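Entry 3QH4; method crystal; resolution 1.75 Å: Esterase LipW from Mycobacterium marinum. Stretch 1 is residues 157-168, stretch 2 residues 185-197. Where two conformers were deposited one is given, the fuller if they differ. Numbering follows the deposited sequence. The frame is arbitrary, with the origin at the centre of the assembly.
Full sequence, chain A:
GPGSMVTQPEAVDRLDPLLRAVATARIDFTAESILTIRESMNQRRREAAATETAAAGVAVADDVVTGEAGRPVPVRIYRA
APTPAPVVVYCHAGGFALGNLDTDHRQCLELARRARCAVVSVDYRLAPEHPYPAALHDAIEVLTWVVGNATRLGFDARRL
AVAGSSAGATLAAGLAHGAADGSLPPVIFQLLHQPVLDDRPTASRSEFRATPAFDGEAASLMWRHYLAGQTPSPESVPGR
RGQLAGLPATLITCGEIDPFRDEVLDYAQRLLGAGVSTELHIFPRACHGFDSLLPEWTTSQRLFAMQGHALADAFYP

Stretch 1 157-168: ARRLAVAGSSAG
Stretch 2, residues 185-197: PPVIFQLLHQPVL

Two neighbouring strands, one ending at S165 and the other at H193, run parallel, their axes 7° apart and 4.6 Å at closest approach. The register pairs V162 with Q190 (CA-CA 4.9 Å), A163 with L191 (4.4 Å), G164 with L192 (5.5 Å) and S165 with H193 (4.6 Å). Backbone angles are extended, from -124/150 at V162 to -168/173 at G164 and -118/112 at L191.

The main-chain hydrogen bonds form the staggered ladder of a parallel sheet, in which one residue reaches two partners on the opposite strand. I188 N donates to L160 O (2.8 Å), V162 N to F189 O (3.0 Å), L191 N to V162 O (2.8 Å), G164 N to L191 O (3.0 Å), H193 N to G164 O (2.9 Å) and S166 N to H193 O (2.8 Å). Beyond the strands, V196 N makes a weak bond to S166 O (3.3 Å). The carbonyls also receive CA-H contacts, as from A163 CA to L191 O (3.1 Å) and from Q190 CA to V162 O (3.3 Å).

Apolar packing follows the alternation of faces. A163 and L191 share one face, where A163 CB lies 3.8 Å from L191 CB; alanine's small side chain needs little room beside the leucine (chi1 t, chi2 147°). On the other face, V162 (m) places CG2 3.7 Å from Q190 CB and 3.9 Å from V187 CG1. Q190 (p, t) leads its end away to a partner elsewhere in the structure. L160 (t, p) sets CD2 3.9 Å from V187 CG2, V187 being t. I188 (p, t) brings CD1 to 3.9 Å from R159 CA. Glycine suits position 164, since an ideal CB on G164 would lie 2.4 Å from G168 O.

Polar side chains meet at the C-terminal end. S165 (t) accepts a hydrogen bond at OG from Q194 NE2 (3.1 Å), the amide being carried there by Q194's p, t side chain and its unusual 34/55 backbone. S165 OG also lies 3.8 Å from H193 CD2, oblique to the ring of H193 (t, chi2 48°). S166, at 60/-129, turns the chain from strand into helix; it occupies the N-cap position but makes no side-chain capping bond. Its OG (chi1 t) sits 3.6 Å from V196 CG2.

Water bridges the N-terminal end. One molecule accepts from L160 N (3.0 Å) and donates to A157 O (3.2 Å) and P186 O (2.9 Å); a second donates to A157 O (2.8 Å) and P186 O (3.0 Å). Proline has no amide hydrogen, but its carbonyl remains a good acceptor.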

# COMPACT_ATOMS: atom_id res chain seq x y z
N ALA A 157 19.71 9.07 0.30
CA ALA A 157 18.83 9.28 1.47
C ALA A 157 18.17 10.64 1.51
O ALA A 157 17.16 10.82 2.22
CB ALA A 157 19.61 9.01 2.77
N ARG A 158 18.70 11.61 0.76
CA ARG A 158 18.04 12.92 0.65
C ARG A 158 16.79 12.88 -0.23
O ARG A 158 16.04 13.87 -0.31
CB ARG A 158 19.00 13.99 0.13
N ARG A 159 16.57 11.74 -0.91
CA ARG A 159 15.40 11.59 -1.79
C ARG A 159 14.69 10.30 -1.41
O ARG A 159 14.70 9.31 -2.16
CB ARG A 159 15.77 11.66 -3.28
CG ARG A 159 16.14 13.06 -3.71
CD ARG A 159 16.47 13.08 -5.21
NE ARG A 159 17.72 12.38 -5.46
CZ ARG A 159 18.11 11.94 -6.65
NH1 ARG A 159 17.33 12.13 -7.72
NH2 ARG A 159 19.29 11.32 -6.76
N LEU A 160 14.11 10.32 -0.22
CA LEU A 160 13.40 9.15 0.32
C LEU A 160 11.91 9.40 0.31
O LEU A 160 11.43 10.42 0.84
CB LEU A 160 13.88 8.84 1.74
CG LEU A 160 13.05 7.83 2.56
CD1 LEU A 160 13.31 6.44 2.06
CD2 LEU A 160 13.49 7.95 4.07
N ALA A 161 11.18 8.46 -0.31
CA ALA A 161 9.72 8.49 -0.35
C ALA A 161 9.19 7.23 0.35
O ALA A 161 9.92 6.24 0.51
CB ALA A 161 9.23 8.55 -1.80
N VAL A 162 7.93 7.28 0.75
CA VAL A 162 7.26 6.13 1.33
C VAL A 162 6.00 5.88 0.49
O VAL A 162 5.45 6.82 -0.10
CB VAL A 162 6.93 6.34 2.84
CG1 VAL A 162 8.23 6.49 3.68
CG2 VAL A 162 6.02 7.57 3.06
N ALA A 163 5.57 4.62 0.40
CA ALA A 163 4.48 4.29 -0.48
C ALA A 163 3.82 3.02 0.00
O ALA A 163 4.46 2.20 0.69
CB ALA A 163 4.99 4.09 -1.94
N GLY A 164 2.56 2.86 -0.36
CA GLY A 164 1.91 1.58 -0.07
C GLY A 164 0.59 1.50 -0.80
O GLY A 164 0.12 2.50 -1.36
N SER A 165 -0.02 0.32 -0.73
CA SER A 165 -1.36 0.10 -1.26
C SER A 165 -2.22 -0.42 -0.13
O SER A 165 -1.79 -1.34 0.59
CB SER A 165 -1.31 -0.97 -2.35
OG SER A 165 -2.60 -1.35 -2.81
N SER A 166 -3.41 0.16 0.01
CA SER A 166 -4.42 -0.38 0.95
C SER A 166 -3.85 -0.37 2.37
O SER A 166 -3.36 0.65 2.84
CB SER A 166 -4.85 -1.80 0.50
OG SER A 166 -6.08 -2.24 1.09
N ALA A 167 -3.91 -1.50 3.07
CA ALA A 167 -3.33 -1.57 4.43
C ALA A 167 -1.84 -1.22 4.44
O ALA A 167 -1.32 -0.66 5.43
CB ALA A 167 -3.56 -2.99 4.98
N GLY A 168 -1.10 -1.53 3.38
CA GLY A 168 0.29 -1.06 3.31
C GLY A 168 0.43 0.45 3.27
O GLY A 168 1.42 1.01 3.75
N PRO A 185 14.02 9.59 9.83
CA PRO A 185 14.70 10.41 8.81
C PRO A 185 13.71 11.17 7.89
O PRO A 185 12.57 10.73 7.72
CB PRO A 185 15.45 9.37 7.98
CG PRO A 185 15.69 8.25 8.92
CD PRO A 185 14.51 8.20 9.82
N PRO A 186 14.15 12.29 7.29
CA PRO A 186 13.18 13.05 6.47
C PRO A 186 12.65 12.28 5.26
O PRO A 186 13.37 11.50 4.65
CB PRO A 186 13.95 14.29 6.02
CG PRO A 186 15.28 14.25 6.74
CD PRO A 186 15.44 12.98 7.46
N VAL A 187 11.39 12.54 4.91
CA VAL A 187 10.70 11.89 3.78
C VAL A 187 10.13 12.99 2.90
O VAL A 187 9.44 13.88 3.39
CB VAL A 187 9.55 10.97 4.32
CG1 VAL A 187 8.57 10.57 3.21
CG2 VAL A 187 10.15 9.69 4.99
N ILE A 188 10.42 12.94 1.59
CA ILE A 188 10.02 14.02 0.72
C ILE A 188 8.71 13.79 -0.02
O ILE A 188 8.17 14.72 -0.65
CB ILE A 188 11.12 14.40 -0.31
CG1 ILE A 188 11.36 13.27 -1.32
CG2 ILE A 188 12.42 14.83 0.45
CD1 ILE A 188 12.25 13.70 -2.50
N PHE A 189 8.18 12.57 0.05
CA PHE A 189 6.95 12.31 -0.67
C PHE A 189 6.29 11.07 -0.10
O PHE A 189 7.00 10.14 0.31
CB PHE A 189 7.24 12.06 -2.15
CG PHE A 189 6.03 12.21 -3.04
CD1 PHE A 189 5.64 13.48 -3.48
CD2 PHE A 189 5.29 11.09 -3.44
CE1 PHE A 189 4.52 13.62 -4.32
CE2 PHE A 189 4.15 11.23 -4.24
CZ PHE A 189 3.77 12.50 -4.69
N GLN A 190 4.96 11.06 -0.10
CA GLN A 190 4.22 9.83 0.26
C GLN A 190 3.23 9.47 -0.84
O GLN A 190 2.44 10.32 -1.29
CB GLN A 190 3.52 9.95 1.63
CG GLN A 190 2.46 11.05 1.75
CD GLN A 190 1.77 11.05 3.13
OE1 GLN A 190 1.49 10.00 3.73
NE2 GLN A 190 1.57 12.25 3.66
N LEU A 191 3.22 8.20 -1.21
CA LEU A 191 2.33 7.74 -2.28
C LEU A 191 1.38 6.71 -1.69
O LEU A 191 1.82 5.65 -1.21
CB LEU A 191 3.17 7.14 -3.42
CG LEU A 191 2.41 6.67 -4.66
CD1 LEU A 191 3.28 6.89 -5.90
CD2 LEU A 191 2.02 5.19 -4.50
N LEU A 192 0.11 7.08 -1.61
CA LEU A 192 -0.89 6.27 -0.90
C LEU A 192 -1.92 5.79 -1.93
O LEU A 192 -2.82 6.54 -2.35
CB LEU A 192 -1.57 7.08 0.22
CG LEU A 192 -0.66 7.81 1.20
CD1 LEU A 192 -1.47 8.66 2.16
CD2 LEU A 192 0.23 6.83 1.99
N HIS A 193 -1.76 4.54 -2.36
CA HIS A 193 -2.75 3.96 -3.27
C HIS A 193 -3.87 3.24 -2.51
O HIS A 193 -3.61 2.36 -1.69
CB HIS A 193 -2.07 3.05 -4.31
CG HIS A 193 -3.04 2.38 -5.24
ND1 HIS A 193 -4.05 3.07 -5.88
CD2 HIS A 193 -3.15 1.09 -5.64
CE1 HIS A 193 -4.75 2.23 -6.62
NE2 HIS A 193 -4.23 1.02 -6.49
N GLN A 194 -5.10 3.62 -2.86
CA GLN A 194 -6.35 3.11 -2.25
C GLN A 194 -6.15 2.81 -0.75
O GLN A 194 -6.44 1.69 -0.31
CB GLN A 194 -6.87 1.89 -3.07
CG GLN A 194 -5.82 0.76 -3.19
CD GLN A 194 -6.24 -0.42 -4.03
OE1 GLN A 194 -7.24 -0.39 -4.73
NE2 GLN A 194 -5.43 -1.49 -3.96
N PRO A 195 -5.68 3.81 0.02
CA PRO A 195 -5.28 3.56 1.43
C PRO A 195 -6.42 3.26 2.40
O PRO A 195 -7.52 3.81 2.30
CB PRO A 195 -4.58 4.85 1.84
CG PRO A 195 -5.28 5.96 0.99
CD PRO A 195 -5.48 5.23 -0.35
N VAL A 196 -6.14 2.33 3.29
CA VAL A 196 -6.94 2.09 4.47
C VAL A 196 -6.54 3.19 5.47
O VAL A 196 -5.35 3.29 5.80
CB VAL A 196 -6.62 0.67 4.99
CG1 VAL A 196 -7.24 0.51 6.37
CG2 VAL A 196 -7.19 -0.37 3.99
N LEU A 197 -7.50 3.98 5.95
CA LEU A 197 -7.18 5.17 6.74
C LEU A 197 -7.93 5.33 8.04
O LEU A 197 -7.39 5.92 8.97
CB LEU A 197 -7.39 6.45 5.89
CG LEU A 197 -6.42 6.58 4.73
CD1 LEU A 197 -6.89 7.70 3.86
CD2 LEU A 197 -5.03 6.87 5.25
O HOH W 1 14.36 12.28 2.06
O HOH W 2 16.26 10.56 4.83